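Local structure of gamma-glutamyl-gamma-aminobutyraldehyde dehydrogenase (Burkholderia cenocepacia, 4LIH) at residues 94-99 / 139-144. The protein probably oxidises aldehydes, among them gamma-glutamyl-gamma-aminobutyraldehyde, to the corresponding acids with NAD(P)+ as cofactor. Sequence-based numbering, arbitrary orientation.
Sequences VLLRWA and FAEAID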
ATOM      1  N   VAL A  94      14.267 -10.162 -19.419  1.00 10.11           N
ATOM      2  CA  VAL A  94      14.890  -9.387 -20.517  1.00 10.40           C
ATOM      3  C   VAL A  94      15.577  -8.113 -20.014  1.00 10.36           C
ATOM      4  O   VAL A  94      16.710  -7.860 -20.364  1.00 10.48           O
ATOM      5  CB  VAL A  94      13.885  -9.086 -21.640  1.00 10.49           C
ATOM      6  CG1 VAL A  94      14.455  -8.137 -22.678  1.00 10.61           C
ATOM      7  CG2 VAL A  94      13.434 -10.383 -22.293  1.00 10.66           C
ATOM      8  N   LEU A  95      14.899  -7.332 -19.179  1.00 10.36           N
ATOM      9  CA  LEU A  95      15.484  -6.108 -18.671  1.00 10.25           C
ATOM     10  C   LEU A  95      16.728  -6.374 -17.805  1.00 10.23           C
ATOM     11  O   LEU A  95      17.718  -5.674 -17.928  1.00  9.81           O
ATOM     12  CB  LEU A  95      14.442  -5.251 -17.933  1.00 10.22           C
ATOM     13  CG  LEU A  95      13.297  -4.755 -18.807  1.00 10.32           C
ATOM     14  CD1 LEU A  95      12.177  -4.235 -17.902  1.00 10.48           C
ATOM     15  CD2 LEU A  95      13.775  -3.681 -19.786  1.00 10.35           C
ATOM     16  N   LEU A  96      16.689  -7.388 -16.951  1.00 10.45           N
ATOM     17  CA  LEU A  96      17.896  -7.812 -16.248  1.00 10.81           C
ATOM     18  C   LEU A  96      19.062  -8.147 -17.198  1.00 11.44           C
ATOM     19  O   LEU A  96      20.220  -7.757 -16.934  1.00 11.65           O
ATOM     20  CB  LEU A  96      17.606  -8.991 -15.278  1.00 10.88           C
ATOM     21  CG  LEU A  96      16.741  -8.645 -14.062  1.00 10.72           C
ATOM     22  CD1 LEU A  96      16.598  -9.867 -13.114  1.00 10.71           C
ATOM     23  CD2 LEU A  96      17.381  -7.524 -13.355  1.00 10.63           C
ATOM     24  N   ARG A  97      18.787  -8.861 -18.291  1.00 12.10           N
ATOM     25  CA  ARG A  97      19.842  -9.181 -19.223  1.00 12.95           C
ATOM     26  C   ARG A  97      20.443  -7.919 -19.872  1.00 12.23           C
ATOM     27  O   ARG A  97      21.623  -7.849 -20.132  1.00 12.04           O
ATOM     28  CB  ARG A  97      19.335 -10.142 -20.300  1.00 14.43           C
ATOM     29  CG  ARG A  97      20.343 -10.483 -21.374  1.00 16.45           C
ATOM     30  CD  ARG A  97      21.517 -11.217 -20.780  1.00 18.27           C
ATOM     31  NE  ARG A  97      22.562 -11.510 -21.757  1.00 20.69           N
ATOM     32  CZ  ARG A  97      23.856 -11.550 -21.479  1.00 21.55           C
ATOM     33  NH1 ARG A  97      24.290 -11.290 -20.264  1.00 22.78           N
ATOM     34  NH2 ARG A  97      24.725 -11.809 -22.444  1.00 23.70           N
ATOM     35  N   TRP A  98      19.617  -6.918 -20.126  1.00 11.45           N
ATOM     36  CA  TRP A  98      20.090  -5.687 -20.767  1.00 11.15           C
ATOM     37  C   TRP A  98      21.016  -4.936 -19.824  1.00 11.05           C
ATOM     38  O   TRP A  98      22.122  -4.524 -20.204  1.00 11.08           O
ATOM     39  CB  TRP A  98      18.886  -4.838 -21.153  1.00 10.92           C
ATOM     40  CG  TRP A  98      19.160  -3.575 -21.864  1.00 10.85           C
ATOM     41  CD1 TRP A  98      20.224  -3.262 -22.647  1.00 10.95           C
ATOM     42  CD2 TRP A  98      18.264  -2.475 -21.934  1.00 10.78           C
ATOM     43  NE1 TRP A  98      20.044  -2.009 -23.202  1.00 10.98           N
ATOM     44  CE2 TRP A  98      18.865  -1.489 -22.728  1.00 10.79           C
ATOM     45  CE3 TRP A  98      17.026  -2.213 -21.344  1.00 10.77           C
ATOM     46  CZ2 TRP A  98      18.241  -0.284 -23.013  1.00 10.71           C
ATOM     47  CZ3 TRP A  98      16.424  -0.996 -21.607  1.00 10.59           C
ATOM     48  CH2 TRP A  98      17.023  -0.064 -22.447  1.00 10.57           C
ATOM     49  N   ALA A  99      20.593  -4.835 -18.571  1.00 10.80           N
ATOM     50  CA  ALA A  99      21.395  -4.230 -17.549  1.00 10.72           C
ATOM     51  C   ALA A  99      22.710  -4.963 -17.341  1.00 10.84           C
ATOM     52  O   ALA A  99      23.756  -4.311 -17.219  1.00 10.98           O
ATOM     53  CB  ALA A  99      20.635  -4.191 -16.237  1.00 10.66           C
ATOM     54  N   PHE A 139      13.589  -1.366 -11.690  1.00  7.78           N
ATOM     55  CA  PHE A 139      12.238  -1.415 -12.244  1.00  7.78           C
ATOM     56  C   PHE A 139      11.881  -2.818 -12.749  1.00  7.90           C
ATOM     57  O   PHE A 139      10.740  -3.234 -12.621  1.00  7.89           O
ATOM     58  CB  PHE A 139      11.981  -0.308 -13.270  1.00  7.72           C
ATOM     59  CG  PHE A 139      11.786   1.053 -12.625  1.00  7.64           C
ATOM     60  CD1 PHE A 139      10.583   1.355 -11.944  1.00  7.63           C
ATOM     61  CD2 PHE A 139      12.839   1.955 -12.563  1.00  7.59           C
ATOM     62  CE1 PHE A 139      10.392   2.603 -11.330  1.00  7.51           C
ATOM     63  CE2 PHE A 139      12.661   3.170 -11.930  1.00  7.58           C
ATOM     64  CZ  PHE A 139      11.456   3.491 -11.322  1.00  7.53           C
ATOM     65  N   ALA A 140      12.877  -3.549 -13.261  1.00  8.10           N
ATOM     66  CA  ALA A 140      12.689  -4.919 -13.682  1.00  8.31           C
ATOM     67  C   ALA A 140      12.256  -5.734 -12.483  1.00  8.43           C
ATOM     68  O   ALA A 140      11.281  -6.507 -12.531  1.00  8.59           O
ATOM     69  CB  ALA A 140      13.985  -5.493 -14.237  1.00  8.40           C
ATOM     70  N   GLU A 141      12.979  -5.553 -11.389  1.00  8.45           N
ATOM     71  CA  GLU A 141      12.725  -6.333 -10.169  1.00  8.60           C
ATOM     72  C   GLU A 141      11.403  -5.936  -9.500  1.00  8.63           C
ATOM     73  O   GLU A 141      10.873  -6.675  -8.698  1.00  8.72           O
ATOM     74  CB  GLU A 141      13.863  -6.105  -9.177  1.00  8.62           C
ATOM     75  CG  GLU A 141      15.167  -6.802  -9.514  1.00  8.75           C
ATOM     76  CD  GLU A 141      16.308  -6.416  -8.566  1.00  8.83           C
ATOM     77  OE1 GLU A 141      16.183  -5.424  -7.838  1.00  8.80           O
ATOM     78  OE2 GLU A 141      17.337  -7.117  -8.502  1.00  9.00           O
ATOM     79  N   ALA A 142      10.898  -4.745  -9.791  1.00  8.77           N
ATOM     80  CA  ALA A 142       9.606  -4.307  -9.228  1.00  8.90           C
ATOM     81  C   ALA A 142       8.377  -4.836  -9.975  1.00  9.07           C
ATOM     82  O   ALA A 142       7.291  -4.873  -9.388  1.00  8.97           O
ATOM     83  CB  ALA A 142       9.576  -2.803  -9.183  1.00  8.80           C
ATOM     84  N   ILE A 143       8.544  -5.236 -11.237  1.00  9.37           N
ATOM     85  CA  ILE A 143       7.438  -5.602 -12.137  1.00  9.76           C
ATOM     86  C   ILE A 143       6.516  -6.640 -11.556  1.00  9.72           C
ATOM     87  O   ILE A 143       5.279  -6.628 -11.827  1.00  9.66           O
ATOM     88  CB  ILE A 143       7.923  -6.230 -13.501  1.00 10.22           C
ATOM     89  CG1 ILE A 143       8.551  -5.200 -14.427  1.00 10.47           C
ATOM     90  CG2 ILE A 143       6.744  -6.809 -14.294  1.00 10.43           C
ATOM     91  CD1 ILE A 143       9.267  -5.862 -15.605  1.00 10.63           C
ATOM     92  N   ASP A 144       7.099  -7.588 -10.828  1.00  9.67           N
ATOM     93  CA  ASP A 144       6.320  -8.754 -10.317  1.00  9.67           C
ATOM     94  C   ASP A 144       6.117  -8.722  -8.821  1.00  9.82           C
ATOM     95  O   ASP A 144       5.835  -9.764  -8.228  1.00  9.68           O
ATOM     96  CB  ASP A 144       6.911 -10.089 -10.824  1.00  9.57           C
ATOM     97  CG  ASP A 144       8.310 -10.399 -10.293  1.00  9.54           C
ATOM     98  OD1 ASP A 144       8.996  -9.496  -9.809  1.00  9.25           O
ATOM     99  OD2 ASP A 144       8.730 -11.595 -10.351  1.00  9.57           O
TER
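The methyl of Ala140 is the bump on which this helix pair closes: it enters the notch between Leu95 and Leu96, two consecutive leucines of helix 88-104. Ala140 CB meets Leu95 CB at 3.7 Å and Leu96 CD2 at 4.1 Å. A side chain this short is consistent with the close backbones, the CA atoms of Leu95 and Ala140 being 5.8 Å apart. Both leucines hold CG anti to the carbonyl carbon, beside the backbone N (chi1 -63° and -69°). In the aldehyde dehydrogenase fold this face of helix 88-104 packs against the C-terminal end of helix 121-142, while Trp98 of the same helix packs on helix 206-218; one turn back from Ala140, Val136 also touches Leu95. Beyond Ala140, Leu95 and Ile143 cross at about a right angle, methyl against methyl, CD1 to CD1 4.0 Å apart. At the other flank Leu96 CD2 comes within 4.5 Å of Glu141 CG, a looser approach to the aliphatic part of an acid whose OE1 forms salt bridges with Lys92 and Lys145 of the second subunit. Leu96 itself also packs on Glu141 of that subunit, bringing this edge of the leucine notch to the subunit interface.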